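Local coordinates for protein putative O-GlcNAcase nagJ (Clostridium perfringens, PDB 6PV5) that probably hydrolyses terminal N-acetylhexosamine residues of glycans as a family 84 glycoside hydrolase, the present chain holding the N-terminal, catalytic and helical post-catalytic regions, at residues G452-W457 with E465-K470; N505-L510 with D613-K618. All coordinates share one frame; numbering follows the deposited sequence.

Contact 1: G452-W457 with E465-K470. With EDO (1,2-ethanediol), chain C.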
# COMPACT_ATOMS: atom_id res chain seq x y z
N GLY A 452 -1.94 1.13 -3.37
CA GLY A 452 -1.49 -0.25 -3.36
C GLY A 452 -2.64 -1.23 -3.06
O GLY A 452 -2.70 -2.32 -3.64
N ALA A 453 -3.55 -0.83 -2.15
CA ALA A 453 -4.74 -1.62 -1.83
C ALA A 453 -5.63 -1.75 -3.07
O ALA A 453 -6.23 -2.80 -3.30
CB ALA A 453 -5.51 -1.01 -0.69
N ASP A 454 -5.73 -0.65 -3.82
CA ASP A 454 -6.60 -0.56 -4.98
C ASP A 454 -6.04 -1.43 -6.12
O ASP A 454 -6.79 -2.13 -6.81
CB ASP A 454 -6.80 0.91 -5.36
CG ASP A 454 -7.82 1.14 -6.46
OD1 ASP A 454 -8.82 0.42 -6.50
OD2 ASP A 454 -7.61 2.06 -7.27
N TYR A 455 -4.72 -1.35 -6.32
CA TYR A 455 -4.04 -2.09 -7.36
C TYR A 455 -4.11 -3.59 -7.04
O TYR A 455 -4.37 -4.38 -7.93
CB TYR A 455 -2.57 -1.68 -7.48
CG TYR A 455 -1.79 -2.58 -8.40
CD1 TYR A 455 -1.93 -2.51 -9.78
CD2 TYR A 455 -0.94 -3.55 -7.88
CE1 TYR A 455 -1.22 -3.34 -10.63
CE2 TYR A 455 -0.22 -4.39 -8.72
CZ TYR A 455 -0.39 -4.30 -10.09
OH TYR A 455 0.34 -5.12 -10.90
N GLY A 456 -3.82 -3.93 -5.77
CA GLY A 456 -3.83 -5.30 -5.29
C GLY A 456 -5.20 -5.94 -5.46
O GLY A 456 -5.32 -7.11 -5.83
N TRP A 457 -6.25 -5.14 -5.21
CA TRP A 457 -7.60 -5.66 -5.26
C TRP A 457 -8.09 -5.75 -6.71
O TRP A 457 -8.80 -6.69 -7.05
CB TRP A 457 -8.56 -4.82 -4.41
CG TRP A 457 -9.94 -5.40 -4.38
CD1 TRP A 457 -10.99 -5.09 -5.19
CD2 TRP A 457 -10.40 -6.47 -3.52
NE1 TRP A 457 -12.07 -5.86 -4.88
CE2 TRP A 457 -11.74 -6.73 -3.88
CE3 TRP A 457 -9.81 -7.23 -2.51
CZ2 TRP A 457 -12.49 -7.72 -3.25
CZ3 TRP A 457 -10.56 -8.21 -1.89
CH2 TRP A 457 -11.89 -8.44 -2.26
N GLU A 465 -3.51 7.62 -11.51
CA GLU A 465 -3.81 9.01 -11.20
C GLU A 465 -5.19 9.12 -10.56
O GLU A 465 -5.37 9.89 -9.61
CB GLU A 465 -3.76 9.88 -12.45
CG GLU A 465 -3.49 11.34 -12.12
CD GLU A 465 -2.01 11.72 -12.04
OE1 GLU A 465 -1.15 10.81 -12.13
OE2 GLU A 465 -1.72 12.94 -11.91
N LYS A 466 -6.16 8.37 -11.09
CA LYS A 466 -7.51 8.39 -10.56
C LYS A 466 -7.51 7.74 -9.17
O LYS A 466 -8.21 8.16 -8.26
CB LYS A 466 -8.50 7.80 -11.58
N SER A 467 -6.72 6.68 -9.02
CA SER A 467 -6.59 6.00 -7.74
C SER A 467 -5.97 6.95 -6.70
O SER A 467 -6.45 7.02 -5.58
CB SER A 467 -5.75 4.77 -7.89
OG SER A 467 -5.73 4.02 -6.69
N TRP A 468 -4.91 7.67 -7.10
CA TRP A 468 -4.23 8.64 -6.25
C TRP A 468 -5.20 9.70 -5.75
O TRP A 468 -5.21 10.04 -4.57
CB TRP A 468 -3.11 9.27 -7.07
CG TRP A 468 -2.11 10.09 -6.31
CD1 TRP A 468 -1.56 9.83 -5.09
CD2 TRP A 468 -1.46 11.26 -6.82
NE1 TRP A 468 -0.63 10.79 -4.79
CE2 TRP A 468 -0.54 11.68 -5.84
CE3 TRP A 468 -1.54 11.97 -8.03
CZ2 TRP A 468 0.27 12.79 -6.03
CZ3 TRP A 468 -0.76 13.10 -8.21
CH2 TRP A 468 0.15 13.49 -7.22
N ASP A 469 -6.04 10.22 -6.65
CA ASP A 469 -7.06 11.19 -6.26
C ASP A 469 -7.92 10.67 -5.11
O ASP A 469 -8.19 11.42 -4.17
CB ASP A 469 -7.90 11.70 -7.43
CG ASP A 469 -7.12 12.52 -8.44
OD1 ASP A 469 -6.06 13.08 -8.07
OD2 ASP A 469 -7.57 12.59 -9.61
N LYS A 470 -8.37 9.41 -5.19
CA LYS A 470 -9.26 8.86 -4.18
C LYS A 470 -8.51 8.66 -2.87
O LYS A 470 -9.09 8.85 -1.80
CB LYS A 470 -9.84 7.49 -4.56
CG LYS A 470 -10.84 7.51 -5.72
CD LYS A 470 -12.21 8.04 -5.33
CE LYS A 470 -13.16 8.09 -6.51
NZ LYS A 470 -12.92 6.96 -7.44
C1 EDO C . -7.37 14.74 -4.86
O1 EDO C . -8.55 14.11 -4.37
C2 EDO C . -7.59 15.69 -5.99
O2 EDO C . -8.85 16.35 -5.96
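D454 and S467 join two successive helices through a single polar bond between buried side chains. The hydroxyl OG of S467 donates to OD2 of D454 over 2.8 Å, meeting the carboxylate on its anti lone pair, the side turned away from OD1. Both side chains start toward the opposite helix, and CG of D454 (chi1 -173°) and OG of S467 (-174°) both lie anti to their backbone N, which carries the carboxylate and the hydroxyl toward each other while the CA atoms of the pair stay 7.1 Å apart. Only D454 and S467 touch, and the segments bury 72 Å² between them: a single hydrogen bond with little packing around it. Neither group depends on it alone: OD1 of D454 accepts from the backbone N of T45, and OG of S467 also bonds to the hydroxyl of Y43. Beyond, the carbonyl O of D469 takes a bond from O1 of an ethanediol, probably from the crystallisation liquor, at 2.7 Å. Helix 446-457 follows the last strand of the catalytic barrel, 431-436, whose F434 meets the ring of Y455 edge-to-face; helix 464-476 comes next, with W468 packed against helix 480-487.

Contact 2: N505-L510 with D613-K618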
# COMPACT_ATOMS: atom_id res chain seq x y z
N ASN A 505 7.31 19.74 -18.33
CA ASN A 505 7.20 19.97 -19.76
C ASN A 505 7.19 21.46 -20.05
O ASN A 505 7.84 21.90 -20.99
CB ASN A 505 5.98 19.26 -20.36
CG ASN A 505 6.24 17.78 -20.44
OD1 ASN A 505 7.34 17.36 -20.85
ND2 ASN A 505 5.26 16.98 -20.07
N THR A 506 6.48 22.22 -19.22
CA THR A 506 6.41 23.67 -19.35
C THR A 506 7.80 24.28 -19.32
O THR A 506 8.12 25.11 -20.17
CB THR A 506 5.46 24.28 -18.31
OG1 THR A 506 4.17 23.75 -18.62
CG2 THR A 506 5.38 25.78 -18.39
N ILE A 507 8.64 23.83 -18.37
CA ILE A 507 10.00 24.34 -18.21
C ILE A 507 10.85 23.94 -19.42
O ILE A 507 11.51 24.79 -20.01
CB ILE A 507 10.59 23.91 -16.85
CG1 ILE A 507 9.91 24.70 -15.73
CG2 ILE A 507 12.11 24.07 -16.81
CD1 ILE A 507 9.93 24.01 -14.38
N ASP A 508 10.83 22.66 -19.80
CA ASP A 508 11.68 22.17 -20.87
C ASP A 508 11.39 22.94 -22.16
O ASP A 508 12.29 23.24 -22.95
CB ASP A 508 11.49 20.66 -21.04
CG ASP A 508 12.05 19.83 -19.88
OD1 ASP A 508 12.85 20.38 -19.09
OD2 ASP A 508 11.68 18.63 -19.77
N SER A 509 10.10 23.23 -22.36
CA SER A 509 9.59 23.96 -23.51
C SER A 509 10.00 25.43 -23.41
O SER A 509 10.38 26.04 -24.41
CB SER A 509 8.07 23.76 -23.62
OG SER A 509 7.42 24.87 -24.21
N LEU A 510 9.96 25.98 -22.19
CA LEU A 510 10.35 27.36 -21.95
C LEU A 510 11.80 27.56 -22.38
O LEU A 510 12.10 28.52 -23.08
CB LEU A 510 10.14 27.69 -20.47
CG LEU A 510 10.54 29.09 -20.01
CD1 LEU A 510 9.65 29.53 -18.87
CD2 LEU A 510 11.99 29.15 -19.57
N ASP A 613 13.50 22.80 -8.42
CA ASP A 613 14.80 23.15 -7.89
C ASP A 613 15.79 23.48 -9.01
O ASP A 613 16.44 24.53 -8.96
CB ASP A 613 15.27 22.10 -6.88
CG ASP A 613 16.57 22.50 -6.20
OD1 ASP A 613 17.60 22.44 -6.87
OD2 ASP A 613 16.52 22.91 -5.04
N PRO A 614 16.04 22.61 -10.02
CA PRO A 614 16.94 22.96 -11.12
C PRO A 614 16.53 24.19 -11.93
O PRO A 614 17.39 24.89 -12.49
CB PRO A 614 16.99 21.72 -12.04
CG PRO A 614 15.80 20.85 -11.57
CD PRO A 614 15.58 21.21 -10.11
N PHE A 615 15.21 24.42 -12.02
CA PHE A 615 14.71 25.59 -12.72
C PHE A 615 15.23 26.87 -12.03
O PHE A 615 15.86 27.71 -12.65
CB PHE A 615 13.19 25.62 -12.79
CG PHE A 615 12.65 26.92 -13.35
CD1 PHE A 615 12.85 27.25 -14.69
CD2 PHE A 615 11.99 27.84 -12.54
CE1 PHE A 615 12.36 28.45 -15.21
CE2 PHE A 615 11.50 29.04 -13.06
CZ PHE A 615 11.71 29.34 -14.39
N ILE A 616 14.99 26.99 -10.73
CA ILE A 616 15.44 28.16 -10.00
C ILE A 616 16.97 28.29 -10.08
O ILE A 616 17.47 29.39 -10.26
CB ILE A 616 14.93 28.11 -8.56
CG1 ILE A 616 13.40 28.17 -8.56
CG2 ILE A 616 15.55 29.24 -7.73
CD1 ILE A 616 12.78 27.46 -7.37
N ARG A 617 17.70 27.17 -10.00
CA ARG A 617 19.15 27.26 -10.06
C ARG A 617 19.63 27.64 -11.46
O ARG A 617 20.66 28.27 -11.58
CB ARG A 617 19.84 25.97 -9.60
CG ARG A 617 19.73 25.73 -8.10
CD ARG A 617 20.34 24.41 -7.64
NE ARG A 617 19.58 23.97 -6.47
CZ ARG A 617 19.80 24.40 -5.23
NH1 ARG A 617 20.78 25.24 -4.98
NH2 ARG A 617 19.05 23.95 -4.23
N LYS A 618 18.91 27.22 -12.51
CA LYS A 618 19.33 27.56 -13.87
C LYS A 618 19.15 29.06 -14.11
O LYS A 618 19.97 29.68 -14.77
CB LYS A 618 18.51 26.81 -14.92
CG LYS A 618 19.08 26.87 -16.34
CD LYS A 618 18.46 25.86 -17.29
CE LYS A 618 18.63 26.28 -18.73
NZ LYS A 618 18.16 25.26 -19.69
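I507 is the first residue of 505-510 to meet the opposite helix, and F615 is what it meets. Its CG2 methyl approaches CD1 of the ring to 3.9 Å from an oblique direction, while its CD1 methyl lies 4.0 Å from CB of F615, so the isoleucine straddles the root of the aromatic side chain. That span follows from its torsions: CG2 is anti to the backbone N, and CG1 takes the place beside that N (chi1 -72°), leaving both branches facing F615. One turn on, L510 reaches the same ring farther out. Its CD2 comes near the ring plane, at the edge, 4.4 Å from CE1, and L510 also packs on L524 and L527 of helix 521-544. F615 starts toward 505-510, and with CG anti to N (chi1 173°) its ring atoms CD1 and CE1 meet I507 and L510. Along its own helix, R617 grips D613 side-on through NE and NH2, the latter 2.9 Å from OD2. No hydrogen bond crosses between the segments: their cohesion is apolar, one aromatic ring against two branched aliphatic chains, as expected inside a helical bundle, whereas the charged pair takes no part and reaches D601 and Y564 of other helices.

From the N terminus, the chain first builds the mixed sheet and then the eight-stranded parallel barrel that carries the predicted proton donor D305. Contact 1 comes just after the barrel's last strand and closes a short loop, with seven residues between its segments, joining two consecutive helices. Contact 2 opens only after that loop is complete, so the two are in series and neither nest nor cross. It closes a far longer loop of 102 intervening residues, mostly helix, bringing the end of the helical post-catalytic region back against its beginning. Their centres lie about 30 Å apart and their nearest atoms about 11 Å, with no touch between them: one belongs to the catalytic region, the other to the helical bundle.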